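Local coordinates for soluble lytic murein transglycosylase (Escherichia coli, PDB 1QSA), which cleaves the glycosidic bonds between N-acetylmuramic acid and N-acetylglucosamine in peptidoglycan, forming a 1,6-anhydro bond on the muramic acid, at residues 431-436 with 448-453; 415-420 with 442-447. One frame throughout, in Å; residues are numbered along the deposited sequence.

Both contacts are largely buried and lie on the same side of the chain's centre, about 9 Å apart between centres. Contact 1 sets helix 429-438 against the loop that follows helix 445-448; contact 2 sets helix 413-425 against that short helix and the turn before it. Their segments alternate along the chain, and they touch: S432 OG meets E447 O at 2.8 Å, and R448 NH1 meets W442 O at 2.9 Å, both probable hydrogen bonds. Contact 1 combines apolar packing with an arginine that binds two sulfates, a water joining it to a threonine and one of them, nearer the predicted active site. Contact 2 is thin packing of alanines against polar side chains.

Contact 1: 431-436 with 448-453; sequences LSVQAT and RFPLAY. With SO4 (sulfate ion), chain B; SO4 (sulfate ion), chain H.
V433 and R448 bring their CA atoms to 4.9 Å, where helix 429-438 passes the end of helix 445-448; F449 is the first residue to leave the helix, and the chain runs on without regular structure to Y453, the N-cap of the next helix. V433 turns CG2, set anti to the carbonyl carbon, to the backbone at R448 and to the ring of P450. This methyl lies 3.5 Å from R448 O and 4.0 Å from P450 CD, the two side chains crossing at about a right angle; a short branched residue suits so close a backbone approach. T436 OG1 sits 3.5 Å from R448 CG and donates back to V433 O at 2.7 Å. T436 OG1 in turn accepts from a water, which itself accepts from R448 NE and donates to O4 of the chain H sulfate. R448 bends at chi3 (63°), carrying its guanidinium to two sulfate ions at its edge: NH1 reaches O2 of the chain B ion at 2.8 Å, and NH2 gives O4 of that ion an almost straight bond (175°). F449 CE2 lies over one guanidinium face. Replacing R448 by an alanine would probably leave W442 O without its NH1 donor, both sulfates without this partner and the water held only by T436 and the chain H sulfate. The sulfates probably come from the crystallisation liquor, but R448, R476 and Y597, all hydrogen-bonded to bound sulfate, are together consistent with a spot favourable to anions, next to the apolar V433-P450 contact.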
loop_
_atom_site.group_PDB
_atom_site.type_symbol
_atom_site.label_atom_id
_atom_site.label_comp_id
_atom_site.label_asym_id
_atom_site.label_seq_id
_atom_site.Cartn_x
_atom_site.Cartn_y
_atom_site.Cartn_z
ATOM N N LEU A 431 9.897 11.824 9.621
ATOM C CA LEU A 431 10.408 10.904 10.628
ATOM C C LEU A 431 9.493 10.848 11.845
ATOM O O LEU A 431 9.323 9.793 12.449
ATOM C CB LEU A 431 11.845 11.278 11.030
ATOM C CG LEU A 431 12.814 11.319 9.841
ATOM C CD1 LEU A 431 14.252 11.533 10.358
ATOM C CD2 LEU A 431 12.723 9.996 9.053
ATOM N N SER A 432 8.899 11.983 12.196
ATOM C CA SER A 432 7.970 12.033 13.321
ATOM C C SER A 432 6.793 11.099 13.025
ATOM O O SER A 432 6.458 10.245 13.844
ATOM C CB SER A 432 7.473 13.473 13.533
ATOM O OG SER A 432 6.480 13.553 14.548
ATOM N N VAL A 433 6.207 11.219 11.833
ATOM C CA VAL A 433 5.067 10.351 11.476
ATOM C C VAL A 433 5.506 8.879 11.434
ATOM O O VAL A 433 4.832 7.985 11.967
ATOM C CB VAL A 433 4.430 10.758 10.102
ATOM C CG1 VAL A 433 3.368 9.730 9.691
ATOM C CG2 VAL A 433 3.774 12.151 10.192
ATOM N N GLN A 434 6.684 8.630 10.870
ATOM C CA GLN A 434 7.202 7.271 10.761
ATOM C C GLN A 434 7.356 6.588 12.121
ATOM O O GLN A 434 7.053 5.398 12.267
ATOM C CB GLN A 434 8.531 7.301 9.995
ATOM C CG GLN A 434 9.092 5.929 9.633
ATOM C CD GLN A 434 10.461 6.007 8.977
ATOM O OE1 GLN A 434 10.860 7.048 8.464
ATOM N NE2 GLN A 434 11.178 4.889 8.976
ATOM N N ALA A 435 7.816 7.342 13.117
ATOM C CA ALA A 435 7.991 6.803 14.461
ATOM C C ALA A 435 6.631 6.519 15.105
ATOM O O ALA A 435 6.488 5.526 15.826
ATOM C CB ALA A 435 8.795 7.760 15.320
ATOM N N THR A 436 5.627 7.365 14.861
ATOM C CA THR A 436 4.316 7.085 15.455
ATOM C C THR A 436 3.734 5.798 14.870
ATOM O O THR A 436 3.063 5.047 15.569
ATOM C CB THR A 436 3.290 8.248 15.289
ATOM O OG1 THR A 436 2.969 8.441 13.904
ATOM C CG2 THR A 436 3.839 9.543 15.875
ATOM N N ARG A 448 1.763 12.806 15.080
ATOM C CA ARG A 448 1.191 12.170 13.892
ATOM C C ARG A 448 0.747 13.207 12.850
ATOM O O ARG A 448 0.676 12.900 11.659
ATOM C CB ARG A 448 -0.058 11.343 14.254
ATOM C CG ARG A 448 0.193 10.109 15.150
ATOM C CD ARG A 448 -1.103 9.284 15.336
ATOM N NE ARG A 448 -1.564 8.745 14.066
ATOM C CZ ARG A 448 -2.842 8.541 13.745
ATOM N NH1 ARG A 448 -3.811 8.753 14.633
ATOM N NH2 ARG A 448 -3.150 8.082 12.542
ATOM N N PHE A 449 0.411 14.417 13.298
ATOM C CA PHE A 449 -0.089 15.437 12.384
ATOM C C PHE A 449 0.632 16.755 12.576
ATOM O O PHE A 449 0.026 17.769 12.933
ATOM C CB PHE A 449 -1.607 15.574 12.594
ATOM C CG PHE A 449 -2.350 14.294 12.333
ATOM C CD1 PHE A 449 -2.540 13.852 11.020
ATOM C CD2 PHE A 449 -2.738 13.461 13.393
ATOM C CE1 PHE A 449 -3.094 12.588 10.766
ATOM C CE2 PHE A 449 -3.290 12.201 13.155
ATOM C CZ PHE A 449 -3.466 11.759 11.837
ATOM N N PRO A 450 1.940 16.774 12.265
ATOM C CA PRO A 450 2.733 17.993 12.418
ATOM C C PRO A 450 2.358 19.077 11.413
ATOM O O PRO A 450 1.919 18.758 10.305
ATOM C CB PRO A 450 4.156 17.495 12.179
ATOM C CG PRO A 450 3.964 16.397 11.162
ATOM C CD PRO A 450 2.760 15.667 11.721
ATOM N N LEU A 451 2.556 20.343 11.792
ATOM C CA LEU A 451 2.265 21.476 10.915
ATOM C C LEU A 451 3.422 21.668 9.939
ATOM O O LEU A 451 4.114 22.695 9.943
ATOM C CB LEU A 451 2.034 22.753 11.732
ATOM C CG LEU A 451 0.830 22.683 12.672
ATOM C CD1 LEU A 451 0.706 23.996 13.445
ATOM C CD2 LEU A 451 -0.447 22.396 11.890
ATOM N N ALA A 452 3.584 20.683 9.068
ATOM C CA ALA A 452 4.664 20.665 8.085
ATOM C C ALA A 452 4.526 21.676 6.945
ATOM O O ALA A 452 3.427 21.882 6.412
ATOM C CB ALA A 452 4.788 19.271 7.527
ATOM N N TYR A 453 5.636 22.339 6.607
ATOM C CA TYR A 453 5.698 23.323 5.531
ATOM C C TYR A 453 4.583 24.356 5.707
ATOM O O TYR A 453 3.979 24.804 4.738
ATOM C CB TYR A 453 5.562 22.602 4.167
ATOM C CG TYR A 453 6.570 21.492 3.980
ATOM C CD1 TYR A 453 7.870 21.783 3.549
ATOM C CD2 TYR A 453 6.242 20.164 4.263
ATOM C CE1 TYR A 453 8.822 20.778 3.410
ATOM C CE2 TYR A 453 7.187 19.148 4.129
ATOM C CZ TYR A 453 8.479 19.473 3.701
ATOM O OH TYR A 453 9.431 18.493 3.568
HETATM S S SO4 B . -7.113 8.164 12.763
HETATM O O1 SO4 B . -8.092 9.037 12.084
HETATM O O2 SO4 B . -6.572 8.863 13.946
HETATM O O3 SO4 B . -7.810 6.938 13.187
HETATM O O4 SO4 B . -6.017 7.797 11.850
HETATM S S SO4 H . -1.238 6.773 9.564
HETATM O O1 SO4 H . -2.476 7.530 9.837
HETATM O O2 SO4 H . -1.574 5.505 8.892
HETATM O O3 SO4 H . -0.362 7.573 8.693
HETATM O O4 SO4 H . -0.551 6.495 10.835
HETATM O O HOH W 1 0.678 8.195 12.375
#

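Contact 2: 415-420 with 442-447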
loop_
_atom_site.group_PDB
_atom_site.type_symbol
_atom_site.label_atom_id
_atom_site.label_comp_id
_atom_site.label_asym_id
_atom_site.label_seq_id
_atom_site.Cartn_x
_atom_site.Cartn_y
_atom_site.Cartn_z
ATOM N N GLU A 415 10.395 4.627 24.165
ATOM C CA GLU A 415 11.523 5.023 23.327
ATOM C C GLU A 415 11.027 5.492 21.958
ATOM O O GLU A 415 11.511 6.498 21.441
ATOM C CB GLU A 415 12.516 3.870 23.161
ATOM C CG GLU A 415 13.294 3.538 24.436
ATOM C CD GLU A 415 14.141 2.275 24.327
ATOM O OE1 GLU A 415 13.736 1.315 23.632
ATOM O OE2 GLU A 415 15.217 2.236 24.964
ATOM N N GLN A 416 10.048 4.789 21.390
ATOM C CA GLN A 416 9.513 5.182 20.077
ATOM C C GLN A 416 8.820 6.552 20.136
ATOM O O GLN A 416 8.915 7.346 19.181
ATOM C CB GLN A 416 8.601 4.087 19.517
ATOM C CG GLN A 416 9.379 2.813 19.169
ATOM C CD GLN A 416 8.487 1.607 18.938
ATOM O OE1 GLN A 416 7.513 1.405 19.656
ATOM N NE2 GLN A 416 8.835 0.779 17.954
ATOM N N ALA A 417 8.176 6.853 21.268
ATOM C CA ALA A 417 7.511 8.145 21.461
ATOM C C ALA A 417 8.555 9.255 21.641
ATOM O O ALA A 417 8.379 10.375 21.158
ATOM C CB ALA A 417 6.554 8.084 22.675
ATOM N N GLN A 418 9.648 8.943 22.342
ATOM C CA GLN A 418 10.723 9.920 22.519
ATOM C C GLN A 418 11.336 10.225 21.160
ATOM O O GLN A 418 11.600 11.376 20.855
ATOM C CB GLN A 418 11.821 9.387 23.431
ATOM C CG GLN A 418 11.445 9.284 24.894
ATOM C CD GLN A 418 12.592 8.724 25.706
ATOM O OE1 GLN A 418 13.101 7.638 25.420
ATOM N NE2 GLN A 418 13.013 9.464 26.720
ATOM N N LEU A 419 11.582 9.182 20.362
ATOM C CA LEU A 419 12.154 9.359 19.029
ATOM C C LEU A 419 11.196 10.174 18.137
ATOM O O LEU A 419 11.621 11.067 17.400
ATOM C CB LEU A 419 12.495 7.993 18.400
ATOM C CG LEU A 419 13.739 7.284 18.978
ATOM C CD1 LEU A 419 13.860 5.864 18.441
ATOM C CD2 LEU A 419 14.994 8.097 18.634
ATOM N N ALA A 420 9.900 9.887 18.227
ATOM C CA ALA A 420 8.906 10.634 17.450
ATOM C C ALA A 420 8.975 12.123 17.828
ATOM O O ALA A 420 9.055 12.992 16.957
ATOM C CB ALA A 420 7.494 10.086 17.714
ATOM N N TRP A 442 -1.082 5.743 18.131
ATOM C CA TRP A 442 -2.227 6.336 17.458
ATOM C C TRP A 442 -2.861 7.542 18.116
ATOM O O TRP A 442 -3.512 8.343 17.442
ATOM C CB TRP A 442 -3.278 5.259 17.171
ATOM C CG TRP A 442 -2.747 4.007 16.483
ATOM C CD1 TRP A 442 -3.041 2.710 16.812
ATOM C CD2 TRP A 442 -1.856 3.940 15.357
ATOM N NE1 TRP A 442 -2.388 1.843 15.964
ATOM C CE2 TRP A 442 -1.656 2.571 15.061
ATOM C CE3 TRP A 442 -1.206 4.902 14.570
ATOM C CZ2 TRP A 442 -0.835 2.142 14.015
ATOM C CZ3 TRP A 442 -0.387 4.475 13.527
ATOM C CH2 TRP A 442 -0.210 3.107 13.261
ATOM N N ASP A 443 -2.703 7.668 19.433
ATOM C CA ASP A 443 -3.270 8.800 20.147
ATOM C C ASP A 443 -2.285 9.951 20.367
ATOM O O ASP A 443 -2.655 10.965 20.963
ATOM C CB ASP A 443 -3.905 8.355 21.472
ATOM C CG ASP A 443 -5.107 7.448 21.267
ATOM O OD1 ASP A 443 -5.997 7.795 20.462
ATOM O OD2 ASP A 443 -5.165 6.377 21.910
ATOM N N HIS A 444 -1.041 9.803 19.897
ATOM C CA HIS A 444 -0.050 10.890 19.997
ATOM C C HIS A 444 -0.285 11.789 18.773
ATOM O O HIS A 444 0.566 11.919 17.882
ATOM C CB HIS A 444 1.377 10.335 19.976
ATOM C CG HIS A 444 1.821 9.768 21.284
ATOM N ND1 HIS A 444 1.234 8.657 21.856
ATOM C CD2 HIS A 444 2.796 10.158 22.139
ATOM C CE1 HIS A 444 1.831 8.389 23.006
ATOM N NE2 HIS A 444 2.778 9.286 23.199
ATOM N N LEU A 445 -1.444 12.434 18.752
ATOM C CA LEU A 445 -1.841 13.244 17.608
ATOM C C LEU A 445 -0.918 14.356 17.139
ATOM O O LEU A 445 -0.808 14.591 15.932
ATOM C CB LEU A 445 -3.274 13.774 17.785
ATOM C CG LEU A 445 -4.364 12.715 17.983
ATOM C CD1 LEU A 445 -5.740 13.399 18.051
ATOM C CD2 LEU A 445 -4.329 11.681 16.865
ATOM N N GLU A 446 -0.249 15.041 18.066
ATOM C CA GLU A 446 0.621 16.146 17.670
ATOM C C GLU A 446 1.769 15.676 16.775
ATOM O O GLU A 446 2.101 16.338 15.795
ATOM C CB GLU A 446 1.170 16.901 18.894
ATOM C CG GLU A 446 1.729 18.251 18.485
ATOM C CD GLU A 446 2.145 19.137 19.634
ATOM O OE1 GLU A 446 2.407 18.622 20.739
ATOM O OE2 GLU A 446 2.213 20.366 19.410
ATOM N N GLU A 447 2.366 14.537 17.127
ATOM C CA GLU A 447 3.475 13.969 16.360
ATOM C C GLU A 447 3.003 13.298 15.075
ATOM O O GLU A 447 3.748 13.229 14.088
ATOM C CB GLU A 447 4.284 12.979 17.211
ATOM C CG GLU A 447 5.035 13.611 18.404
ATOM C CD GLU A 447 4.132 13.953 19.574
ATOM O OE1 GLU A 447 3.096 13.287 19.767
ATOM O OE2 GLU A 447 4.467 14.890 20.326
#
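A417 meets the imidazole of H444 through a methyl group alone: its CB lies 4.0 Å from H444 NE2, obliquely to the ring, and nothing polar links the two segments. The backbones stand well apart here, with 8.2 Å between the CA atoms of A417 and H444, and the histidine bridges that space. Its CG is anti to the carbonyl carbon (chi1 -79°), which extends the ring from the turn toward helix 413-425. H444 is the centre of an inverse gamma turn and occupies the N-cap position of helix 445-448, so the turn that starts this short helix also presents the ring. The backbones draw closer farther along, to 6.5 Å between the CA atoms of A420 and E447, and there the CB atoms of these two residues lie 4.4 Å apart. Alanine suits both places on helix 413-425, since a small methyl lets a larger partner lie against the helix surface. The segments belong to the L domain of this all-helical protein, an alpha-superhelix in which short helices follow one another in the chain; helix 429-438 comes between these two in sequence and packs on both, T436 touching A420 and E447. E447 bends at chi2 (76°) instead of stretching out. Its CB and CG provide the aliphatic part of the contact, while OE1 comes to the edge of the H444 ring, in its plane. The other carboxylate oxygen, OE2, forms a salt bridge with R421, which lies one residue beyond A420 on helix 413-425 and also pairs with E446, so the charge of this buried glutamate is probably balanced from the very helix its methylenes pack against.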